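Local structure of putative cell invasion protein with MAC/Perforin domain (Bacteroides thetaiotaomicron VPI-5482, 3KK7) at residues S294-G299 against S305-P310; E102-S107 against M335-D340. The protein is of unknown function but, as a member of the membrane-attack complex/perforin family, may act on membranes, possibly by forming pores. All coordinates share one frame; numbering follows the deposited sequence.

Interaction 1 of 2, residues S294-G299 against S305-P310; sequences SIKTLG and SISTPP
Ser294 reaches the returning chain through its hydroxyl: with OG anti to the backbone N (chi1 170°), it gives a hydrogen bond of 2.6 Å to Thr308 O, approaching tilted from the carbonyl plane. Serine suits this buried spot, being small and able to donate. At Ile295 the backbone takes over. Thr308 N bonds to Ile295 O at 2.9 Å, while Ile295 N gives its hydrogen to Thr308 OG1 at 3.2 Å, a hydroxyl standing in for the main-chain carbonyl expected in a regular ladder. Thr308 OG1 in turn donates to Pro309 O, and Thr308 CG2 lies 3.9 Å from Ile295 CG1. A valine here in place of the threonine would probably leave Ile295 N without its acceptor and remove the hydroxyl's grip on Pro309 O. In the bent MACPF sheet, strand 288-298 pairs along one edge with strand 220-230; here its other edge receives residues 305-310, running back antiparallel toward strand 311-312. Lys296 lays its aliphatic chain against this return, CD 3.6 Å from Ser305 O, with Ser307 OG beside CB and CD; bent at chi3 (77°), the chain carries NZ on to a salt bridge with Asp71. Thr297 OG1 bonds to Tyr304 N within the intervening turn, and a water bridges strand and returning loop where they diverge, donating to Thr297 O at 2.9 Å and to Ser305 O at 3.0 Å.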
ATOM      1  N   SER A 294     -28.414  -1.559  -7.886  1.00 23.45           N
ATOM      2  CA  SER A 294     -28.374  -1.263  -6.485  1.00 23.95           C
ATOM      3  C   SER A 294     -27.746   0.106  -6.341  1.00 24.39           C
ATOM      4  O   SER A 294     -26.775   0.407  -7.012  1.00 24.77           O
ATOM      5  CB  SER A 294     -27.560  -2.325  -5.741  1.00 24.41           C
ATOM      6  OG  SER A 294     -27.298  -1.960  -4.392  1.00 25.22           O
ATOM      7  N   ILE A 295     -28.310   0.951  -5.490  1.00 24.86           N
ATOM      8  CA  ILE A 295     -27.717   2.250  -5.259  1.00 24.94           C
ATOM      9  C   ILE A 295     -27.257   2.423  -3.819  1.00 24.74           C
ATOM     10  O   ILE A 295     -27.623   1.642  -2.930  1.00 24.86           O
ATOM     11  CB  ILE A 295     -28.648   3.378  -5.637  1.00 24.86           C
ATOM     12  CG1 ILE A 295     -29.905   3.363  -4.784  1.00 24.21           C
ATOM     13  CG2 ILE A 295     -28.993   3.300  -7.085  1.00 25.82           C
ATOM     14  CD1 ILE A 295     -30.423   4.768  -4.587  1.00 24.45           C
ATOM     15  N   LYS A 296     -26.423   3.433  -3.634  1.00 24.32           N
ATOM     16  CA  LYS A 296     -25.912   3.835  -2.335  1.00 24.87           C
ATOM     17  C   LYS A 296     -25.615   5.307  -2.425  1.00 24.74           C
ATOM     18  O   LYS A 296     -25.002   5.741  -3.402  1.00 24.42           O
ATOM     19  CB  LYS A 296     -24.618   3.099  -1.963  1.00 25.13           C
ATOM     20  CG  LYS A 296     -24.159   3.409  -0.498  1.00 26.95           C
ATOM     21  CD  LYS A 296     -22.995   2.528   0.028  1.00 27.40           C
ATOM     22  CE  LYS A 296     -21.634   2.920  -0.516  1.00 26.53           C
ATOM     23  NZ  LYS A 296     -20.552   2.236   0.258  1.00 26.26           N
ATOM     24  N   THR A 297     -26.043   6.082  -1.429  1.00 24.96           N
ATOM     25  CA  THR A 297     -25.761   7.515  -1.412  1.00 24.35           C
ATOM     26  C   THR A 297     -24.652   7.755  -0.413  1.00 24.90           C
ATOM     27  O   THR A 297     -24.528   7.036   0.578  1.00 24.34           O
ATOM     28  CB  THR A 297     -26.991   8.362  -1.078  1.00 24.45           C
ATOM     29  OG1 THR A 297     -27.607   7.883   0.117  1.00 24.10           O
ATOM     30  CG2 THR A 297     -27.994   8.313  -2.204  1.00 23.05           C
ATOM     31  N   LEU A 298     -23.813   8.737  -0.726  1.00 25.74           N
ATOM     32  CA  LEU A 298     -22.698   9.132   0.117  1.00 26.29           C
ATOM     33  C   LEU A 298     -22.991  10.541   0.580  1.00 27.11           C
ATOM     34  O   LEU A 298     -23.083  11.449  -0.255  1.00 27.89           O
ATOM     35  CB  LEU A 298     -21.392   9.136  -0.656  1.00 25.54           C
ATOM     36  CG  LEU A 298     -20.923   7.816  -1.245  1.00 25.95           C
ATOM     37  CD1 LEU A 298     -19.541   8.010  -1.838  1.00 25.31           C
ATOM     38  CD2 LEU A 298     -20.883   6.741  -0.219  1.00 25.10           C
ATOM     39  N   GLY A 299     -23.161  10.721   1.889  1.00 27.33           N
ATOM     40  CA  GLY A 299     -23.451  12.031   2.456  1.00 27.53           C
ATOM     41  C   GLY A 299     -24.907  12.391   2.314  1.00 27.56           C
ATOM     42  O   GLY A 299     -25.722  11.579   1.895  1.00 27.15           O
ATOM     43  N   SER A 305     -27.637   5.111   2.875  1.00 28.82           N
ATOM     44  CA  SER A 305     -26.289   5.007   3.416  0.50 28.70           C
ATOM     45  C   SER A 305     -25.677   3.614   3.227  1.00 28.65           C
ATOM     46  O   SER A 305     -24.453   3.473   3.165  1.00 28.69           O
ATOM     47  CB  SER A 305     -26.290   5.397   4.913  0.50 28.68           C
ATOM     48  OG  SER A 305     -27.134   4.556   5.698  0.50 27.75           O
ATOM     49  N   ILE A 306     -26.535   2.600   3.161  1.00 28.52           N
ATOM     50  CA  ILE A 306     -26.126   1.210   2.996  1.00 28.71           C
ATOM     51  C   ILE A 306     -26.604   0.789   1.624  1.00 28.55           C
ATOM     52  O   ILE A 306     -27.746   1.048   1.266  1.00 28.61           O
ATOM     53  CB  ILE A 306     -26.804   0.293   4.059  1.00 29.16           C
ATOM     54  CG1 ILE A 306     -26.327   0.692   5.472  1.00 30.33           C
ATOM     55  CG2 ILE A 306     -26.535  -1.207   3.762  1.00 27.16           C
ATOM     56  CD1 ILE A 306     -27.203   0.142   6.640  1.00 30.72           C
ATOM     57  N   SER A 307     -25.746   0.146   0.849  1.00 28.09           N
ATOM     58  CA  SER A 307     -26.152  -0.296  -0.483  1.00 28.04           C
ATOM     59  C   SER A 307     -27.499  -0.983  -0.423  1.00 27.31           C
ATOM     60  O   SER A 307     -27.717  -1.788   0.473  1.00 28.42           O
ATOM     61  CB  SER A 307     -25.089  -1.216  -1.102  1.00 27.46           C
ATOM     62  OG  SER A 307     -24.111  -0.429  -1.773  1.00 28.47           O
ATOM     63  N   THR A 308     -28.405  -0.662  -1.353  1.00 26.85           N
ATOM     64  CA  THR A 308     -29.738  -1.285  -1.388  1.00 25.82           C
ATOM     65  C   THR A 308     -29.712  -2.721  -1.936  1.00 26.35           C
ATOM     66  O   THR A 308     -28.828  -3.101  -2.699  1.00 26.24           O
ATOM     67  CB  THR A 308     -30.716  -0.537  -2.300  1.00 26.20           C
ATOM     68  OG1 THR A 308     -30.323  -0.704  -3.681  1.00 24.67           O
ATOM     69  CG2 THR A 308     -30.823   0.938  -1.928  1.00 24.29           C
ATOM     70  N   PRO A 309     -30.714  -3.526  -1.576  1.00 26.38           N
ATOM     71  CA  PRO A 309     -30.833  -4.780  -2.260  1.00 26.12           C
ATOM     72  C   PRO A 309     -31.002  -4.527  -3.747  1.00 26.21           C
ATOM     73  O   PRO A 309     -31.303  -3.402  -4.147  1.00 26.26           O
ATOM     74  CB  PRO A 309     -32.126  -5.382  -1.688  1.00 26.17           C
ATOM     75  CG  PRO A 309     -32.387  -4.676  -0.416  1.00 26.44           C
ATOM     76  CD  PRO A 309     -31.793  -3.314  -0.589  1.00 27.18           C
ATOM     77  N   PRO A 310     -30.850  -5.571  -4.561  1.00 26.24           N
ATOM     78  CA  PRO A 310     -30.954  -5.407  -5.992  1.00 26.69           C
ATOM     79  C   PRO A 310     -32.408  -5.362  -6.461  1.00 27.14           C
ATOM     80  O   PRO A 310     -33.244  -6.105  -5.958  1.00 26.60           O
ATOM     81  CB  PRO A 310     -30.212  -6.630  -6.542  1.00 26.31           C
ATOM     82  CG  PRO A 310     -30.406  -7.647  -5.526  1.00 26.13           C
ATOM     83  CD  PRO A 310     -30.519  -6.955  -4.199  1.00 26.34           C
TER
HETATM   84  O   HOH W   1     -24.457  -0.252  -4.288  1.00 35.01           O
HETATM   85  O   HOH W   2     -22.663   5.784   2.333  1.00 31.04           O

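Interaction 2 of 2, residues E102-S107 against M335-D340; sequences ETKALS and MIDLQD
Lys104 and Asp337 meet through their charged ends, and this pair alone joins the two segments. Both strands belong to the large antiparallel sheet of the MACPF fold, but they are not neighbours in it: strand 93-108 pairs with 157-173, which pairs with 211-218, which in turn holds 334-338. The contact is therefore a side-chain bridge over intervening strands, and the CA atoms of Lys104 and Asp337 stand 11.6 Å apart. Lysine, with its long flexible chain, suits such a span, whereas the short aspartate keeps its charge close to its own strand.

The ionic part is a salt bridge in which Lys104 NZ donates to Asp337 OD2 at 2.5 Å, a very short separation whose exact value deserves caution. Lys104 CG lies beside the backbone N, anti to the carbonyl carbon (chi1 -37°), and the chain runs extended from there to meet the aspartate, which comes from the opposite direction. The approach is lopsided, for Asp337 OD1 stays 3.5 Å from Lys104 NZ. Around the pair, Glu165 OE2 brings a like charge close to Asp337 OD2, while Arg221 NH1 makes a long, weak ion pair with that oxygen. The lysine's positive charge probably eases the repulsion between the two carboxylates, the more so if burial of Asp337 keeps water away.

Among the bonds that involve the main chain, pairing with Ser163 holds Lys104 in its strand, and pairing with Tyr217 holds Asp337. The second carboxylate oxygen turns back on its own chain: Leu338 N donates to Asp337 OD1 at 2.8 Å, on the anti side and 17° out of the carboxylate plane, with an N-H...O angle of 148°.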
ATOM      1  N   GLU A 102     -21.559  16.443 -11.571  1.00 35.50           N
ATOM      2  CA  GLU A 102     -20.827  15.512 -12.420  1.00 35.73           C
ATOM      3  C   GLU A 102     -21.649  14.228 -12.560  1.00 34.88           C
ATOM      4  O   GLU A 102     -22.150  13.693 -11.569  1.00 34.49           O
ATOM      5  CB  GLU A 102     -19.473  15.191 -11.773  1.00 36.09           C
ATOM      6  CG  GLU A 102     -18.341  14.901 -12.746  1.00 39.96           C
ATOM      7  CD  GLU A 102     -17.614  16.177 -13.224  1.00 44.89           C
ATOM      8  OE1 GLU A 102     -17.037  16.908 -12.372  1.00 46.77           O
ATOM      9  OE2 GLU A 102     -17.598  16.434 -14.460  1.00 47.99           O
ATOM     10  N   THR A 103     -21.823  13.750 -13.784  1.00 34.32           N
ATOM     11  CA  THR A 103     -22.336  12.396 -13.986  1.00 33.62           C
ATOM     12  C   THR A 103     -21.321  11.630 -14.836  1.00 33.35           C
ATOM     13  O   THR A 103     -20.679  12.189 -15.731  1.00 33.85           O
ATOM     14  CB  THR A 103     -23.720  12.382 -14.624  1.00 33.47           C
ATOM     15  OG1 THR A 103     -23.654  13.007 -15.897  1.00 33.00           O
ATOM     16  CG2 THR A 103     -24.730  13.121 -13.751  1.00 32.37           C
ATOM     17  N   LYS A 104     -21.113  10.375 -14.483  1.00 32.32           N
ATOM     18  CA  LYS A 104     -20.223   9.495 -15.222  1.00 31.58           C
ATOM     19  C   LYS A 104     -20.935   8.160 -15.249  1.00 29.90           C
ATOM     20  O   LYS A 104     -21.495   7.756 -14.241  1.00 29.08           O
ATOM     21  CB  LYS A 104     -18.870   9.254 -14.517  1.00 31.90           C
ATOM     22  CG  LYS A 104     -18.207  10.387 -13.756  1.00 32.94           C
ATOM     23  CD  LYS A 104     -17.266   9.754 -12.698  1.00 34.98           C
ATOM     24  CE  LYS A 104     -16.350  10.757 -11.954  1.00 37.08           C
ATOM     25  NZ  LYS A 104     -15.425  10.004 -11.046  1.00 34.26           N
ATOM     26  N   ALA A 105     -20.880   7.476 -16.381  1.00 28.47           N
ATOM     27  CA  ALA A 105     -21.428   6.130 -16.517  1.00 27.79           C
ATOM     28  C   ALA A 105     -20.324   5.251 -17.085  1.00 26.99           C
ATOM     29  O   ALA A 105     -19.533   5.696 -17.901  1.00 26.77           O
ATOM     30  CB  ALA A 105     -22.661   6.126 -17.438  1.00 27.15           C
ATOM     31  N   LEU A 106     -20.267   4.008 -16.639  1.00 26.60           N
ATOM     32  CA  LEU A 106     -19.291   3.054 -17.147  1.00 26.17           C
ATOM     33  C   LEU A 106     -19.967   1.709 -17.404  1.00 25.89           C
ATOM     34  O   LEU A 106     -20.639   1.182 -16.534  1.00 25.40           O
ATOM     35  CB  LEU A 106     -18.169   2.871 -16.130  1.00 25.73           C
ATOM     36  CG  LEU A 106     -16.990   2.018 -16.575  1.00 25.34           C
ATOM     37  CD1 LEU A 106     -16.319   2.664 -17.817  1.00 21.03           C
ATOM     38  CD2 LEU A 106     -16.029   1.872 -15.386  1.00 23.22           C
ATOM     39  N   SER A 107     -19.772   1.165 -18.593  1.00 25.85           N
ATOM     40  CA  SER A 107     -20.224  -0.169 -18.908  1.00 26.15           C
ATOM     41  C   SER A 107     -19.011  -1.046 -19.151  1.00 26.14           C
ATOM     42  O   SER A 107     -18.061  -0.621 -19.811  1.00 25.82           O
ATOM     43  CB  SER A 107     -21.043  -0.148 -20.168  1.00 26.51           C
ATOM     44  OG  SER A 107     -22.131   0.731 -20.045  1.00 28.22           O
HETATM   45  N   MSE A 335     -16.486  12.775   1.881  1.00 25.45           N
HETATM   46  CA  MSE A 335     -15.621  12.457   0.745  1.00 25.97           C
HETATM   47  C   MSE A 335     -16.416  11.642  -0.287  1.00 25.90           C
HETATM   48  O   MSE A 335     -16.969  10.612   0.058  1.00 25.66           O
HETATM   49  CB  MSE A 335     -14.410  11.655   1.204  1.00 26.29           C
HETATM   50  CG  MSE A 335     -13.499  11.189   0.062  1.00 26.31           C
HETATM   51 SE   MSE A 335     -11.918  10.358   0.800  0.75 25.44          SE
HETATM   52  CE  MSE A 335     -12.173   8.506   0.277  1.00 26.68           C
ATOM     53  N   ILE A 336     -16.443  12.094  -1.545  1.00 25.82           N
ATOM     54  CA  ILE A 336     -17.246  11.452  -2.577  1.00 25.33           C
ATOM     55  C   ILE A 336     -16.521  10.936  -3.839  1.00 25.65           C
ATOM     56  O   ILE A 336     -17.116  10.179  -4.613  1.00 25.00           O
ATOM     57  CB  ILE A 336     -18.381  12.368  -3.005  1.00 25.27           C
ATOM     58  CG1 ILE A 336     -17.840  13.661  -3.604  1.00 25.74           C
ATOM     59  CG2 ILE A 336     -19.277  12.640  -1.832  1.00 24.09           C
ATOM     60  CD1 ILE A 336     -18.880  14.458  -4.382  1.00 24.14           C
ATOM     61  N   ASP A 337     -15.267  11.328  -4.062  1.00 25.87           N
ATOM     62  CA  ASP A 337     -14.511  10.873  -5.251  1.00 25.95           C
ATOM     63  C   ASP A 337     -13.077  11.311  -5.075  1.00 25.96           C
ATOM     64  O   ASP A 337     -12.773  12.082  -4.165  1.00 25.95           O
ATOM     65  CB  ASP A 337     -15.074  11.466  -6.557  1.00 26.07           C
ATOM     66  CG  ASP A 337     -15.004  10.489  -7.753  1.00 27.54           C
ATOM     67  OD1 ASP A 337     -14.037   9.688  -7.795  1.00 28.09           O
ATOM     68  OD2 ASP A 337     -15.901  10.542  -8.656  1.00 26.28           O
ATOM     69  N   LEU A 338     -12.204  10.833  -5.949  1.00 25.72           N
ATOM     70  CA  LEU A 338     -10.776  11.095  -5.843  1.00 25.42           C
ATOM     71  C   LEU A 338     -10.297  11.984  -7.001  1.00 25.30           C
ATOM     72  O   LEU A 338     -10.809  11.910  -8.105  1.00 24.46           O
ATOM     73  CB  LEU A 338      -9.997   9.780  -5.853  1.00 25.29           C
ATOM     74  CG  LEU A 338     -10.264   8.816  -4.692  1.00 26.44           C
ATOM     75  CD1 LEU A 338      -9.662   7.446  -4.970  1.00 26.67           C
ATOM     76  CD2 LEU A 338      -9.722   9.362  -3.364  1.00 26.93           C
ATOM     77  N   GLN A 339      -9.320  12.837  -6.708  1.00 24.95           N
ATOM     78  CA  GLN A 339      -8.635  13.624  -7.708  1.00 24.54           C
ATOM     79  C   GLN A 339      -7.655  12.733  -8.417  1.00 24.24           C
ATOM     80  O   GLN A 339      -7.178  11.756  -7.849  1.00 23.92           O
ATOM     81  CB  GLN A 339      -7.830  14.744  -7.046  1.00 24.38           C
ATOM     82  CG  GLN A 339      -8.661  15.802  -6.408  1.00 22.93           C
ATOM     83  CD  GLN A 339      -7.812  16.909  -5.803  1.00 22.05           C
ATOM     84  OE1 GLN A 339      -6.774  17.305  -6.373  1.00 18.46           O
ATOM     85  NE2 GLN A 339      -8.273  17.454  -4.664  1.00 18.67           N
ATOM     86  N   ASP A 340      -7.329  13.082  -9.652  1.00 24.13           N
ATOM     87  CA  ASP A 340      -6.292  12.351 -10.352  1.00 24.04           C
ATOM     88  C   ASP A 340      -5.034  12.443  -9.494  1.00 23.88           C
ATOM     89  O   ASP A 340      -4.677  13.512  -8.996  1.00 23.76           O
ATOM     90  CB  ASP A 340      -6.027  12.923 -11.744  1.00 23.86           C
ATOM     91  CG  ASP A 340      -7.197  12.726 -12.712  1.00 24.48           C
ATOM     92  OD1 ASP A 340      -8.214  12.094 -12.373  1.00 24.78           O
ATOM     93  OD2 ASP A 340      -7.089  13.237 -13.840  1.00 26.03           O
TER

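In the fold
Interactions 1 and 2 lie on the same side of the chain's centre, their own centres about 16 Å apart, and both reach the large antiparallel sheet. Along the sequence the turn of interaction 1 is nested within the long loop closed by interaction 2. They meet where Leu298, at the end of strand 288-298, packs its CD1 4.1 Å from Met335 O and 4.2 Å from Ile336 CA. Arg221 is a further tie: its backbone bonds to Leu298, while its NH1 bonds to Ile336 O. One contact extends a strand edge by hydrogen bonding, the other spans the sheet by charge. Both are structural contacts, with no known site assigned to them.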